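Local coordinates for hypothetical protein PA2218 (Pseudomonas aeruginosa, PDB 2HDW) that is of unknown function but adopts an alpha/beta hydrolase fold and is probably a hydrolase, its substrate not established, at residues A[67-72]-A[85-90]; A[77-82]-A[148-153]; A[177-182]-A[202-207]; A[184-189]-A[299-304]; A[247-252]-A[282-287]. One frame throughout, in Å; residues are numbered along the deposited sequence.

Contact 1 of 5, residues A[67-72]-A[85-90]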
# COMPACT_ATOMS: atom_id res chain seq x y z
N GLU A 67 -16.46 11.47 -9.74
CA GLU A 67 -17.38 11.72 -8.63
C GLU A 67 -16.69 11.12 -7.42
O GLU A 67 -16.32 9.95 -7.44
CB GLU A 67 -18.71 11.03 -8.86
CG GLU A 67 -19.53 11.56 -10.02
CD GLU A 67 -20.82 10.79 -10.22
OE1 GLU A 67 -21.60 11.17 -11.12
OE2 GLU A 67 -21.06 9.80 -9.49
N HIS A 68 -16.52 11.92 -6.38
CA HIS A 68 -15.85 11.44 -5.18
C HIS A 68 -16.63 11.58 -3.88
O HIS A 68 -17.40 12.53 -3.70
CB HIS A 68 -14.51 12.17 -5.02
CG HIS A 68 -13.92 12.05 -3.65
ND1 HIS A 68 -14.37 12.79 -2.58
CD2 HIS A 68 -12.98 11.21 -3.15
CE1 HIS A 68 -13.73 12.42 -1.49
NE2 HIS A 68 -12.89 11.46 -1.81
N ARG A 69 -16.41 10.62 -2.99
CA ARG A 69 -17.04 10.61 -1.67
C ARG A 69 -16.26 9.63 -0.77
O ARG A 69 -15.61 8.70 -1.26
CB ARG A 69 -18.52 10.21 -1.76
CG ARG A 69 -18.81 8.74 -2.05
CD ARG A 69 -20.31 8.48 -1.86
NE ARG A 69 -20.62 7.08 -1.60
CZ ARG A 69 -20.80 6.16 -2.54
NH1 ARG A 69 -20.69 6.48 -3.82
NH2 ARG A 69 -21.09 4.91 -2.19
N LYS A 70 -16.31 9.86 0.54
CA LYS A 70 -15.59 9.00 1.48
C LYS A 70 -16.49 7.89 2.00
O LYS A 70 -17.69 8.09 2.19
CB LYS A 70 -15.05 9.84 2.64
CG LYS A 70 -14.53 11.21 2.21
CD LYS A 70 -13.03 11.42 2.47
CE LYS A 70 -12.72 11.57 3.95
NZ LYS A 70 -11.40 12.24 4.17
N VAL A 71 -15.91 6.72 2.22
CA VAL A 71 -16.69 5.59 2.73
C VAL A 71 -15.92 4.87 3.82
O VAL A 71 -14.74 5.15 4.06
CB VAL A 71 -17.00 4.57 1.61
CG1 VAL A 71 -17.80 5.25 0.50
CG2 VAL A 71 -15.70 3.98 1.05
N THR A 72 -16.61 3.96 4.50
CA THR A 72 -16.01 3.16 5.56
C THR A 72 -16.51 1.72 5.42
O THR A 72 -17.55 1.46 4.80
CB THR A 72 -16.38 3.69 6.96
OG1 THR A 72 -17.79 3.52 7.18
CG2 THR A 72 -16.03 5.16 7.08
N LEU A 85 -13.58 6.85 -2.41
CA LEU A 85 -14.13 6.12 -3.54
C LEU A 85 -14.27 7.07 -4.72
O LEU A 85 -14.84 8.16 -4.58
CB LEU A 85 -15.50 5.56 -3.16
CG LEU A 85 -16.33 4.86 -4.24
CD1 LEU A 85 -15.67 3.54 -4.63
CD2 LEU A 85 -17.73 4.62 -3.70
N TYR A 86 -13.76 6.66 -5.88
CA TYR A 86 -13.82 7.47 -7.09
C TYR A 86 -14.54 6.71 -8.19
O TYR A 86 -14.23 5.54 -8.44
CB TYR A 86 -12.41 7.82 -7.58
CG TYR A 86 -11.55 8.57 -6.58
CD1 TYR A 86 -11.45 9.97 -6.62
CD2 TYR A 86 -10.84 7.89 -5.60
CE1 TYR A 86 -10.64 10.66 -5.71
CE2 TYR A 86 -10.04 8.56 -4.68
CZ TYR A 86 -9.95 9.94 -4.74
OH TYR A 86 -9.15 10.58 -3.82
N LEU A 87 -15.48 7.37 -8.86
CA LEU A 87 -16.23 6.74 -9.95
C LEU A 87 -16.27 7.63 -11.18
O LEU A 87 -16.27 8.86 -11.06
CB LEU A 87 -17.68 6.44 -9.53
CG LEU A 87 -17.95 5.55 -8.31
CD1 LEU A 87 -17.64 6.32 -7.04
CD2 LEU A 87 -19.41 5.12 -8.32
N PRO A 88 -16.29 7.03 -12.37
CA PRO A 88 -16.35 7.80 -13.62
C PRO A 88 -17.73 8.46 -13.70
O PRO A 88 -18.69 7.92 -13.16
CB PRO A 88 -16.17 6.73 -14.70
CG PRO A 88 -15.43 5.62 -14.00
CD PRO A 88 -16.09 5.59 -12.64
N LYS A 89 -17.82 9.62 -14.34
CA LYS A 89 -19.10 10.32 -14.50
C LYS A 89 -19.79 9.87 -15.79
O LYS A 89 -19.15 9.29 -16.67
CB LYS A 89 -18.88 11.83 -14.56
CG LYS A 89 -18.48 12.50 -13.25
CD LYS A 89 -18.39 14.01 -13.44
CE LYS A 89 -18.08 14.73 -12.14
NZ LYS A 89 -19.16 14.53 -11.14
N ASN A 90 -21.08 10.17 -15.91
CA ASN A 90 -21.85 9.81 -17.10
C ASN A 90 -21.61 8.35 -17.50
O ASN A 90 -21.17 8.06 -18.61
CB ASN A 90 -21.46 10.73 -18.27
CG ASN A 90 -21.78 12.19 -17.98
OD1 ASN A 90 -21.06 13.09 -18.41
ND2 ASN A 90 -22.87 12.42 -17.26
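E67 faces L87, H68 faces Y86 and R69 faces L85 across two antiparallel strands whose short segments run at 160°. Four backbone bonds join the two hydrogen-bonded pairs: E67 N to L87 O at 2.9 Å, L87 N to E67 O at 3.1 Å, L85 N to R69 O at 3.0 Å, and a weak one from R69 N to L85 O. The non-hydrogen-bonded pair between them sets H68 and Y86 side by side, pointing the same way. H68 CD2 lies over one face of the phenol, near its rim and 3.5 Å from Y86 CE1, yet the planes meet at 52°, so the rings are oblique. H68 NE2 is hydrogen-bonded to D84 OD1, outside the two segments. On the opposite face R69, its CG between the backbone N and the carbonyl carbon (chi1 73°), runs alongside L85, and L85 CD2 sits over one face of the guanidinium, 3.5 Å from R69 NH1. V71 CG1 meets this same methyl. Further on, K89 NZ touches E67 CG at 3.2 Å, while E67 OE1 stays 4.2 Å from that NZ. The chemistry implies a hairpin fastened chiefly by its backbone: rings and aliphatic groups add van der Waals contact, and the E67-K89 attraction is too long for a salt bridge.

Contact 2 of 5, residues A[77-82]-A[148-153]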
# COMPACT_ATOMS: atom_id res chain seq x y z
N TYR A 77 -11.21 -8.66 11.21
CA TYR A 77 -10.69 -8.59 12.56
C TYR A 77 -11.39 -7.53 13.41
O TYR A 77 -10.95 -7.23 14.53
CB TYR A 77 -9.18 -8.38 12.51
CG TYR A 77 -8.46 -9.54 11.83
CD1 TYR A 77 -8.75 -10.86 12.19
CD2 TYR A 77 -7.49 -9.32 10.85
CE1 TYR A 77 -8.08 -11.94 11.59
CE2 TYR A 77 -6.82 -10.38 10.25
CZ TYR A 77 -7.12 -11.69 10.63
OH TYR A 77 -6.44 -12.74 10.05
N GLY A 78 -12.47 -6.98 12.87
CA GLY A 78 -13.26 -5.99 13.58
C GLY A 78 -12.84 -4.53 13.49
O GLY A 78 -13.35 -3.69 14.22
N ILE A 79 -11.91 -4.22 12.59
CA ILE A 79 -11.47 -2.84 12.46
C ILE A 79 -12.18 -2.17 11.30
O ILE A 79 -12.29 -2.75 10.21
CB ILE A 79 -9.94 -2.77 12.25
CG1 ILE A 79 -9.23 -3.51 13.38
CG2 ILE A 79 -9.47 -1.31 12.19
CD1 ILE A 79 -7.70 -3.52 13.28
N THR A 80 -12.67 -0.95 11.53
CA THR A 80 -13.37 -0.19 10.50
C THR A 80 -12.36 0.72 9.79
O THR A 80 -11.65 1.50 10.44
CB THR A 80 -14.49 0.67 11.10
OG1 THR A 80 -15.46 -0.20 11.73
CG2 THR A 80 -15.19 1.49 10.02
N LEU A 81 -12.30 0.61 8.47
CA LEU A 81 -11.37 1.40 7.68
C LEU A 81 -12.04 2.56 6.95
O LEU A 81 -13.22 2.50 6.62
CB LEU A 81 -10.67 0.51 6.66
CG LEU A 81 -10.07 -0.80 7.17
CD1 LEU A 81 -9.50 -1.59 6.00
CD2 LEU A 81 -8.98 -0.51 8.20
N ALA A 82 -11.27 3.62 6.71
CA ALA A 82 -11.76 4.79 5.99
C ALA A 82 -11.15 4.75 4.59
O ALA A 82 -10.02 4.30 4.40
CB ALA A 82 -11.36 6.07 6.71
N PRO A 148 1.57 -7.98 8.99
CA PRO A 148 1.42 -8.49 7.62
C PRO A 148 0.09 -9.21 7.44
O PRO A 148 -0.49 -9.20 6.35
CB PRO A 148 2.62 -9.42 7.46
CG PRO A 148 2.84 -9.93 8.86
CD PRO A 148 2.67 -8.68 9.69
N ASP A 149 -0.38 -9.83 8.52
CA ASP A 149 -1.65 -10.56 8.50
C ASP A 149 -2.82 -9.59 8.39
O ASP A 149 -3.61 -9.65 7.44
CB ASP A 149 -1.78 -11.40 9.78
CG ASP A 149 -2.98 -12.34 9.75
OD1 ASP A 149 -4.01 -11.99 9.14
OD2 ASP A 149 -2.90 -13.43 10.37
N ILE A 150 -2.92 -8.69 9.36
CA ILE A 150 -4.01 -7.71 9.38
C ILE A 150 -4.01 -6.83 8.14
O ILE A 150 -5.07 -6.53 7.59
CB ILE A 150 -3.92 -6.82 10.64
CG1 ILE A 150 -4.09 -7.67 11.90
CG2 ILE A 150 -5.01 -5.74 10.59
CD1 ILE A 150 -3.99 -6.88 13.21
N ASN A 151 -2.84 -6.41 7.68
CA ASN A 151 -2.77 -5.56 6.51
C ASN A 151 -3.16 -6.32 5.25
O ASN A 151 -3.80 -5.76 4.35
CB ASN A 151 -1.37 -4.94 6.39
CG ASN A 151 -1.13 -3.85 7.42
OD1 ASN A 151 -2.08 -3.24 7.92
ND2 ASN A 151 0.13 -3.59 7.74
N THR A 152 -2.81 -7.60 5.17
CA THR A 152 -3.21 -8.38 4.01
C THR A 152 -4.74 -8.43 4.04
O THR A 152 -5.39 -8.28 3.01
CB THR A 152 -2.61 -9.81 4.07
OG1 THR A 152 -1.19 -9.73 3.87
CG2 THR A 152 -3.23 -10.70 3.00
N GLU A 153 -5.30 -8.61 5.23
CA GLU A 153 -6.76 -8.64 5.39
C GLU A 153 -7.41 -7.32 4.96
O GLU A 153 -8.48 -7.32 4.34
CB GLU A 153 -7.11 -8.96 6.85
CG GLU A 153 -8.55 -8.65 7.28
CD GLU A 153 -9.60 -9.31 6.40
OE1 GLU A 153 -9.36 -10.43 5.89
OE2 GLU A 153 -10.69 -8.71 6.23
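Y77 and D149 supply the single hydrogen bond between residues 77-82 and the first turns of helix 148-164. The phenol OH donates to D149 OD1 at 2.7 Å, on the syn side of the carboxylate and 27° out of its plane. D149 CG is anti to the backbone N (chi1 -172°), beside the carbonyl carbon. OD1 lies at the edge of the tyrosine ring, near the ring plane, while the two planes stand 69° apart and the side chains cross at about a right angle.

Apolar contact falls on the CD2-CE2 side of the ring. Y77 CD2 meets I150 CG1 at 3.9 Å, and Y77 CE2 meets E153 CB at 3.7 Å; both side chains come in obliquely. E153 CG also lies 3.8 Å from Y77 CD2, so it is the aliphatic part of the glutamate that packs here. Further along, I79 CD1 touches I150 CG2 more loosely, at 4.4 Å.

The ionic partner of E153 lies outside: its OE1 forms a salt bridge with R76 NE. The nearby helix start, where S147 OG accepts from I150 N, would be expected to favour the negative charge of D149.

Elsewhere on helix 148-164, N151 and T152 pack against helix 180-191. The contact thus ties the turn of the first beta hairpin to a helix flanking the central sheet, in keeping with the layered alpha/beta hydrolase fold.

Contact 3 of 5, residues A[177-182]-A[202-207]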
# COMPACT_ATOMS: atom_id res chain seq x y z
N GLY A 177 -0.94 -2.64 -5.74
CA GLY A 177 -0.19 -2.51 -4.51
C GLY A 177 1.04 -1.65 -4.75
O GLY A 177 1.90 -2.00 -5.56
N ILE A 178 1.12 -0.52 -4.05
CA ILE A 178 2.23 0.41 -4.20
C ILE A 178 3.24 0.30 -3.05
O ILE A 178 2.86 0.16 -1.89
CB ILE A 178 1.73 1.88 -4.21
CG1 ILE A 178 0.57 2.05 -5.19
CG2 ILE A 178 2.87 2.81 -4.58
CD1 ILE A 178 -0.17 3.37 -5.06
N CYS A 179 4.52 0.36 -3.39
CA CYS A 179 5.56 0.31 -2.39
C CYS A 179 5.38 -0.91 -1.48
O CYS A 179 5.24 -2.03 -1.96
CB CYS A 179 5.51 1.61 -1.57
SG CYS A 179 6.97 2.01 -0.57
N GLY A 180 5.38 -0.68 -0.17
CA GLY A 180 5.22 -1.77 0.78
C GLY A 180 3.95 -2.58 0.60
O GLY A 180 3.91 -3.76 0.94
N TRP A 181 2.90 -1.96 0.07
CA TRP A 181 1.66 -2.70 -0.13
C TRP A 181 1.65 -3.52 -1.41
O TRP A 181 0.68 -4.23 -1.70
CB TRP A 181 0.47 -1.75 -0.07
CG TRP A 181 0.13 -1.44 1.36
CD1 TRP A 181 0.83 -0.63 2.22
CD2 TRP A 181 -0.93 -2.01 2.12
NE1 TRP A 181 0.27 -0.68 3.47
CE2 TRP A 181 -0.81 -1.52 3.44
CE3 TRP A 181 -1.97 -2.90 1.82
CZ2 TRP A 181 -1.69 -1.89 4.46
CZ3 TRP A 181 -2.85 -3.27 2.83
CH2 TRP A 181 -2.70 -2.76 4.14
N GLY A 182 2.74 -3.43 -2.16
CA GLY A 182 2.86 -4.23 -3.37
C GLY A 182 2.99 -5.66 -2.87
O GLY A 182 2.43 -6.59 -3.44
N THR A 202 6.66 -0.28 -7.82
CA THR A 202 7.85 -0.02 -6.99
C THR A 202 7.69 -0.65 -5.60
O THR A 202 7.87 0.01 -4.56
CB THR A 202 8.13 1.52 -6.92
OG1 THR A 202 9.43 1.75 -6.38
CG2 THR A 202 7.08 2.24 -6.05
N MET A 203 7.37 -1.94 -5.59
CA MET A 203 7.11 -2.69 -4.37
C MET A 203 8.27 -3.00 -3.43
O MET A 203 9.45 -2.96 -3.80
CB MET A 203 6.43 -4.04 -4.71
CG MET A 203 7.38 -5.15 -5.22
SD MET A 203 6.63 -6.83 -5.37
CE MET A 203 6.80 -7.47 -3.70
N TYR A 204 7.88 -3.32 -2.20
CA TYR A 204 8.77 -3.73 -1.11
C TYR A 204 8.04 -4.96 -0.58
O TYR A 204 6.82 -5.07 -0.72
CB TYR A 204 8.76 -2.73 0.05
CG TYR A 204 9.88 -1.71 0.13
CD1 TYR A 204 10.04 -0.73 -0.85
CD2 TYR A 204 10.67 -1.63 1.28
CE1 TYR A 204 10.95 0.31 -0.68
CE2 TYR A 204 11.59 -0.60 1.45
CZ TYR A 204 11.72 0.37 0.47
OH TYR A 204 12.57 1.44 0.66
N ASP A 205 8.78 -5.89 0.02
CA ASP A 205 8.16 -7.03 0.68
C ASP A 205 8.52 -6.58 2.10
O ASP A 205 9.66 -6.72 2.52
CB ASP A 205 8.87 -8.34 0.35
CG ASP A 205 8.47 -9.48 1.29
OD1 ASP A 205 8.05 -9.18 2.42
OD2 ASP A 205 8.60 -10.66 0.91
N MET A 206 7.56 -6.00 2.83
CA MET A 206 7.87 -5.50 4.17
C MET A 206 8.40 -6.53 5.18
O MET A 206 9.14 -6.15 6.09
CB MET A 206 6.67 -4.75 4.76
CG MET A 206 6.29 -3.44 4.02
SD MET A 206 7.66 -2.25 3.70
CE MET A 206 8.20 -1.96 5.40
N THR A 207 8.04 -7.81 5.04
CA THR A 207 8.55 -8.80 5.99
C THR A 207 10.03 -9.04 5.70
O THR A 207 10.83 -9.22 6.62
CB THR A 207 7.77 -10.15 5.94
OG1 THR A 207 7.96 -10.79 4.66
CG2 THR A 207 6.29 -9.92 6.19
O HOH W 1 4.77 -6.08 2.00
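Y204 binds the turn at C179 through its backbone before its side chain begins: Y204 N donates to C179 O at 2.9 Å. The donor stands 71° out of the carbonyl plane, and G182 N reaches that oxygen from the opposite face, so two N-H groups grip it. From there Y204 CB lies 3.7 Å from G180 CA, close against a backbone with no side chain. The ring passes C179, with Y204 CD1 4.1 Å from C179 SG; this sulfur-aromatic contact is oblique. The ring also stacks on F322 and meets the ring of H344 with planes at about 90°, and the tip OH is hydrogen-bonded to Y214, Y263 and H318, all outside the two segments.

The residues flanking Y204 pack against the same turn. T202 O receives a CA-H...O contact from C179 CA at 3.2 Å, and M203 CB packs 3.8 Å from G182 CA. One water bridges the segments, donating to G180 O at 2.7 Å and accepting from M206 N at 2.9 Å.

C179, with phi 53° and psi -128°, sits in a sharp turn between strand 173-178 and helix 180-191. That strand-turn-helix geometry is typical of the nucleophile elbow of alpha/beta hydrolases; C179 probably sits where the nucleophile of such hydrolases is found, and no catalytic role is established for it.

Contact 4 of 5, residues A[184-189]-A[299-304]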
# COMPACT_ATOMS: atom_id res chain seq x y z
N MET A 184 1.88 -6.78 0.05
CA MET A 184 0.60 -7.15 0.65
C MET A 184 -0.44 -7.48 -0.42
O MET A 184 -1.29 -8.35 -0.23
CB MET A 184 0.08 -6.01 1.55
CG MET A 184 0.12 -6.29 3.07
SD MET A 184 1.78 -6.31 3.84
CE MET A 184 2.08 -4.53 4.00
N ALA A 185 -0.39 -6.78 -1.55
CA ALA A 185 -1.34 -7.03 -2.64
C ALA A 185 -1.15 -8.44 -3.19
O ALA A 185 -2.12 -9.17 -3.37
CB ALA A 185 -1.16 -5.99 -3.76
N LEU A 186 0.09 -8.82 -3.46
CA LEU A 186 0.37 -10.16 -3.99
C LEU A 186 -0.04 -11.20 -2.96
O LEU A 186 -0.56 -12.26 -3.31
CB LEU A 186 1.87 -10.31 -4.30
CG LEU A 186 2.38 -9.41 -5.44
CD1 LEU A 186 3.90 -9.45 -5.49
CD2 LEU A 186 1.78 -9.88 -6.76
N ASN A 187 0.19 -10.89 -1.68
CA ASN A 187 -0.15 -11.80 -0.59
C ASN A 187 -1.66 -12.02 -0.54
O ASN A 187 -2.13 -13.14 -0.36
CB ASN A 187 0.32 -11.23 0.74
CG ASN A 187 0.48 -12.30 1.81
OD1 ASN A 187 0.00 -12.15 2.95
ND2 ASN A 187 1.18 -13.38 1.47
N ALA A 188 -2.42 -10.93 -0.69
CA ALA A 188 -3.88 -10.99 -0.65
C ALA A 188 -4.47 -11.76 -1.83
O ALA A 188 -5.36 -12.59 -1.65
CB ALA A 188 -4.46 -9.58 -0.61
N VAL A 189 -3.98 -11.47 -3.03
CA VAL A 189 -4.49 -12.12 -4.24
C VAL A 189 -4.28 -13.63 -4.27
O VAL A 189 -5.09 -14.37 -4.83
CB VAL A 189 -3.84 -11.50 -5.51
CG1 VAL A 189 -4.38 -12.19 -6.76
CG2 VAL A 189 -4.15 -9.99 -5.56
N THR A 299 4.15 -16.54 0.52
CA THR A 299 4.41 -17.97 0.51
C THR A 299 3.70 -18.66 -0.66
O THR A 299 4.27 -19.52 -1.33
CB THR A 299 3.93 -18.65 1.81
OG1 THR A 299 4.58 -18.04 2.93
CG2 THR A 299 4.26 -20.14 1.80
N TYR A 300 2.46 -18.25 -0.89
CA TYR A 300 1.64 -18.85 -1.94
C TYR A 300 1.51 -18.00 -3.21
O TYR A 300 0.51 -18.10 -3.93
CB TYR A 300 0.26 -19.14 -1.35
CG TYR A 300 0.36 -20.04 -0.13
CD1 TYR A 300 0.52 -21.42 -0.28
CD2 TYR A 300 0.34 -19.52 1.17
CE1 TYR A 300 0.67 -22.25 0.82
CE2 TYR A 300 0.49 -20.35 2.28
CZ TYR A 300 0.66 -21.72 2.10
OH TYR A 300 0.82 -22.57 3.17
N ILE A 301 2.53 -17.21 -3.49
CA ILE A 301 2.53 -16.34 -4.66
C ILE A 301 2.28 -17.07 -5.98
O ILE A 301 1.68 -16.50 -6.89
CB ILE A 301 3.85 -15.54 -4.74
CG1 ILE A 301 3.75 -14.49 -5.84
CG2 ILE A 301 5.03 -16.49 -4.95
CD1 ILE A 301 4.92 -13.54 -5.88
N LYS A 302 2.72 -18.31 -6.10
CA LYS A 302 2.52 -19.07 -7.33
C LYS A 302 1.06 -19.46 -7.55
O LYS A 302 0.68 -19.87 -8.65
CB LYS A 302 3.38 -20.34 -7.33
CG LYS A 302 4.88 -20.08 -7.45
CD LYS A 302 5.66 -21.38 -7.36
CE LYS A 302 7.15 -21.15 -7.58
NZ LYS A 302 7.95 -22.40 -7.37
N GLU A 303 0.25 -19.31 -6.50
CA GLU A 303 -1.16 -19.65 -6.59
C GLU A 303 -2.03 -18.50 -7.07
O GLU A 303 -3.26 -18.57 -7.01
CB GLU A 303 -1.65 -20.23 -5.26
CG GLU A 303 -1.10 -21.64 -5.04
CD GLU A 303 -1.50 -22.25 -3.72
OE1 GLU A 303 -2.62 -21.97 -3.24
OE2 GLU A 303 -0.69 -23.02 -3.16
N ILE A 304 -1.37 -17.44 -7.53
CA ILE A 304 -2.09 -16.32 -8.11
C ILE A 304 -2.43 -16.83 -9.51
O ILE A 304 -3.52 -16.61 -10.03
CB ILE A 304 -1.19 -15.05 -8.19
CG1 ILE A 304 -1.08 -14.41 -6.80
CG2 ILE A 304 -1.77 -14.04 -9.19
CD1 ILE A 304 -0.05 -13.29 -6.70
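I304 lies against L186 and V189 on one side of helix 180-191, the helix that follows the probable nucleophile elbow of this alpha/beta hydrolase fold. Its two partners are met at different inclinations. Toward V189 the isoleucine runs at about a right angle, and V189 CG1 is 4.0 Å from I304 CG1 and equally far from I304 CG2, so a single valine methyl rests at the fork of the branched side chain. Toward L186 the crossing is oblique, with I304 CD1 3.9 Å from L186 CD2. I304 CG1 is anti to its own carbonyl carbon (chi1 -77°), while CG2 is anti to the backbone N, which sets both branches against the valine.

I301, three residues earlier in a short 3-10 segment, approaches the other methyl of the same leucine: L186 CD1 and I301 CD1 are 4.2 Å apart. Both isoleucines therefore use their terminal CD1 on L186, one on each leucine methyl.

The leucine and valine also pack on V198 of strand 197-201, and both L186 and I304 touch I309 of strand 309-314. The loop leading into that strand is thus packed on the helix by aliphatic side chains. R307 braces the loop through I304 O and E303 O, and makes a weak bond to V189 O of the helix. Besides its methyl neighbours, I304 CD1 presses on the helix backbone, 3.6 Å from L186 O.

Contact 5 of 5, residues A[247-252]-A[282-287]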
# COMPACT_ATOMS: atom_id res chain seq x y z
N PRO A 247 11.38 6.94 16.62
CA PRO A 247 11.71 8.35 16.35
C PRO A 247 11.01 8.81 15.07
O PRO A 247 10.74 7.99 14.19
CB PRO A 247 13.23 8.33 16.21
CG PRO A 247 13.63 7.21 17.13
CD PRO A 247 12.61 6.14 16.80
N PRO A 248 10.71 10.11 14.95
CA PRO A 248 10.04 10.65 13.76
C PRO A 248 10.65 10.15 12.45
O PRO A 248 11.87 10.11 12.29
CB PRO A 248 10.20 12.16 13.93
CG PRO A 248 10.13 12.32 15.41
CD PRO A 248 11.02 11.19 15.91
N TYR A 249 9.78 9.79 11.51
CA TYR A 249 10.18 9.27 10.21
C TYR A 249 10.55 10.32 9.16
O TYR A 249 9.95 11.39 9.08
CB TYR A 249 9.06 8.39 9.64
CG TYR A 249 9.06 6.95 10.13
CD1 TYR A 249 9.50 6.62 11.41
CD2 TYR A 249 8.62 5.92 9.30
CE1 TYR A 249 9.50 5.29 11.85
CE2 TYR A 249 8.61 4.60 9.72
CZ TYR A 249 9.05 4.29 11.00
OH TYR A 249 9.04 2.98 11.40
N ASN A 250 11.55 9.97 8.35
CA ASN A 250 12.03 10.81 7.26
C ASN A 250 12.57 12.19 7.61
O ASN A 250 12.31 13.18 6.91
CB ASN A 250 10.95 10.93 6.18
CG ASN A 250 10.69 9.61 5.49
OD1 ASN A 250 9.56 9.11 5.45
ND2 ASN A 250 11.75 9.02 4.93
N GLU A 251 13.33 12.27 8.70
CA GLU A 251 13.95 13.52 9.10
C GLU A 251 15.43 13.34 8.76
O GLU A 251 16.06 12.38 9.20
CB GLU A 251 13.76 13.77 10.60
CG GLU A 251 12.29 13.78 11.01
CD GLU A 251 12.01 14.70 12.19
OE1 GLU A 251 12.71 14.61 13.22
OE2 GLU A 251 11.07 15.53 12.06
N LEU A 252 15.97 14.25 7.95
CA LEU A 252 17.36 14.14 7.54
C LEU A 252 18.35 14.74 8.54
O LEU A 252 18.15 15.84 9.04
CB LEU A 252 17.54 14.77 6.16
CG LEU A 252 16.62 14.18 5.08
CD1 LEU A 252 16.77 14.98 3.80
CD2 LEU A 252 16.97 12.72 4.85
N ASN A 282 5.86 11.06 11.49
CA ASN A 282 5.37 10.28 12.62
C ASN A 282 6.11 8.95 12.69
O ASN A 282 7.30 8.90 12.36
CB ASN A 282 3.86 10.08 12.51
CG ASN A 282 3.11 11.40 12.55
OD1 ASN A 282 2.63 11.89 11.53
ND2 ASN A 282 3.01 11.99 13.74
N ALA A 283 5.44 7.88 13.09
CA ALA A 283 6.11 6.59 13.19
C ALA A 283 5.23 5.46 13.69
O ALA A 283 4.16 5.69 14.26
CB ALA A 283 7.31 6.70 14.10
N TRP A 284 5.70 4.24 13.48
CA TRP A 284 4.98 3.06 13.95
C TRP A 284 5.42 2.89 15.39
O TRP A 284 6.39 3.51 15.84
CB TRP A 284 5.41 1.81 13.18
CG TRP A 284 5.16 1.86 11.71
CD1 TRP A 284 6.10 2.00 10.73
CD2 TRP A 284 3.90 1.75 11.04
NE1 TRP A 284 5.50 1.98 9.49
CE2 TRP A 284 4.15 1.83 9.66
CE3 TRP A 284 2.58 1.60 11.49
CZ2 TRP A 284 3.12 1.76 8.70
CZ3 TRP A 284 1.56 1.53 10.54
CH2 TRP A 284 1.84 1.61 9.16
N THR A 285 4.70 2.03 16.12
CA THR A 285 5.06 1.74 17.50
C THR A 285 6.41 1.05 17.41
O THR A 285 6.73 0.44 16.39
CB THR A 285 4.07 0.76 18.13
OG1 THR A 285 4.04 -0.43 17.33
CG2 THR A 285 2.68 1.37 18.20
N MET A 286 7.20 1.15 18.47
CA MET A 286 8.52 0.52 18.48
C MET A 286 8.44 -0.99 18.31
O MET A 286 9.33 -1.60 17.72
CB MET A 286 9.27 0.87 19.78
CG MET A 286 9.82 2.30 19.83
SD MET A 286 10.83 2.65 21.30
CE MET A 286 12.35 1.90 20.82
N THR A 287 7.37 -1.62 18.80
CA THR A 287 7.28 -3.08 18.67
C THR A 287 6.57 -3.62 17.41
O THR A 287 6.38 -4.83 17.28
CB THR A 287 6.64 -3.70 19.95
OG1 THR A 287 5.39 -3.07 20.23
CG2 THR A 287 7.58 -3.50 21.13
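P247 meets A283 through its carbonyl, with P247 O 3.7 Å from A283 CB; the same oxygen lies at the edge of the Y249 ring, in its plane. P248 follows with a CA-H...O contact, its CA 3.5 Å from N282 O. At Y249 the backbone makes a hydrogen bond, Y249 N to N282 O at 2.8 Å. The Y249 ring then extends over the other segment: A283 CA stands over one face, offset toward the rim, and A283 CB is 3.4 Å from Y249 CE1. At the tip, Y249 OH lies in plane at the edge of the indole, 3.2 Å from W284 CD1. The two ring planes meet at 77°, an oblique pairing. W284 also meets F105. Both segments are loops: residues 247-252 link helix 220-240 to helix 258-267, and residues 282-287 lead from helix 258-267 toward helix 289-292. They lie within the insertion separating strands 197-201 and 309-314, a position consistent with a cap of the hydrolase fold.

In the fold
From the N terminus, contact 1 closes the hairpin of strands 66-74 and 80-88 at one edge of the sheet. Contact 2 starts within that hairpin, at 77-82, and reaches forward to helix 148-164, so the two cross along the chain; they touch where T72 meets T80 and L81. Contact 3 comes next in series, closing the loop from the turn at C179 across helix 180-191 and strand 197-201. Contact 4 crosses it, starting on that helix and ending just before strand 309-314. Contact 5 falls wholly within the span of contact 4, joining two loops of the helical insertion. N151 packs on W181 and M184, linking contact 2 to contacts 3 and 4.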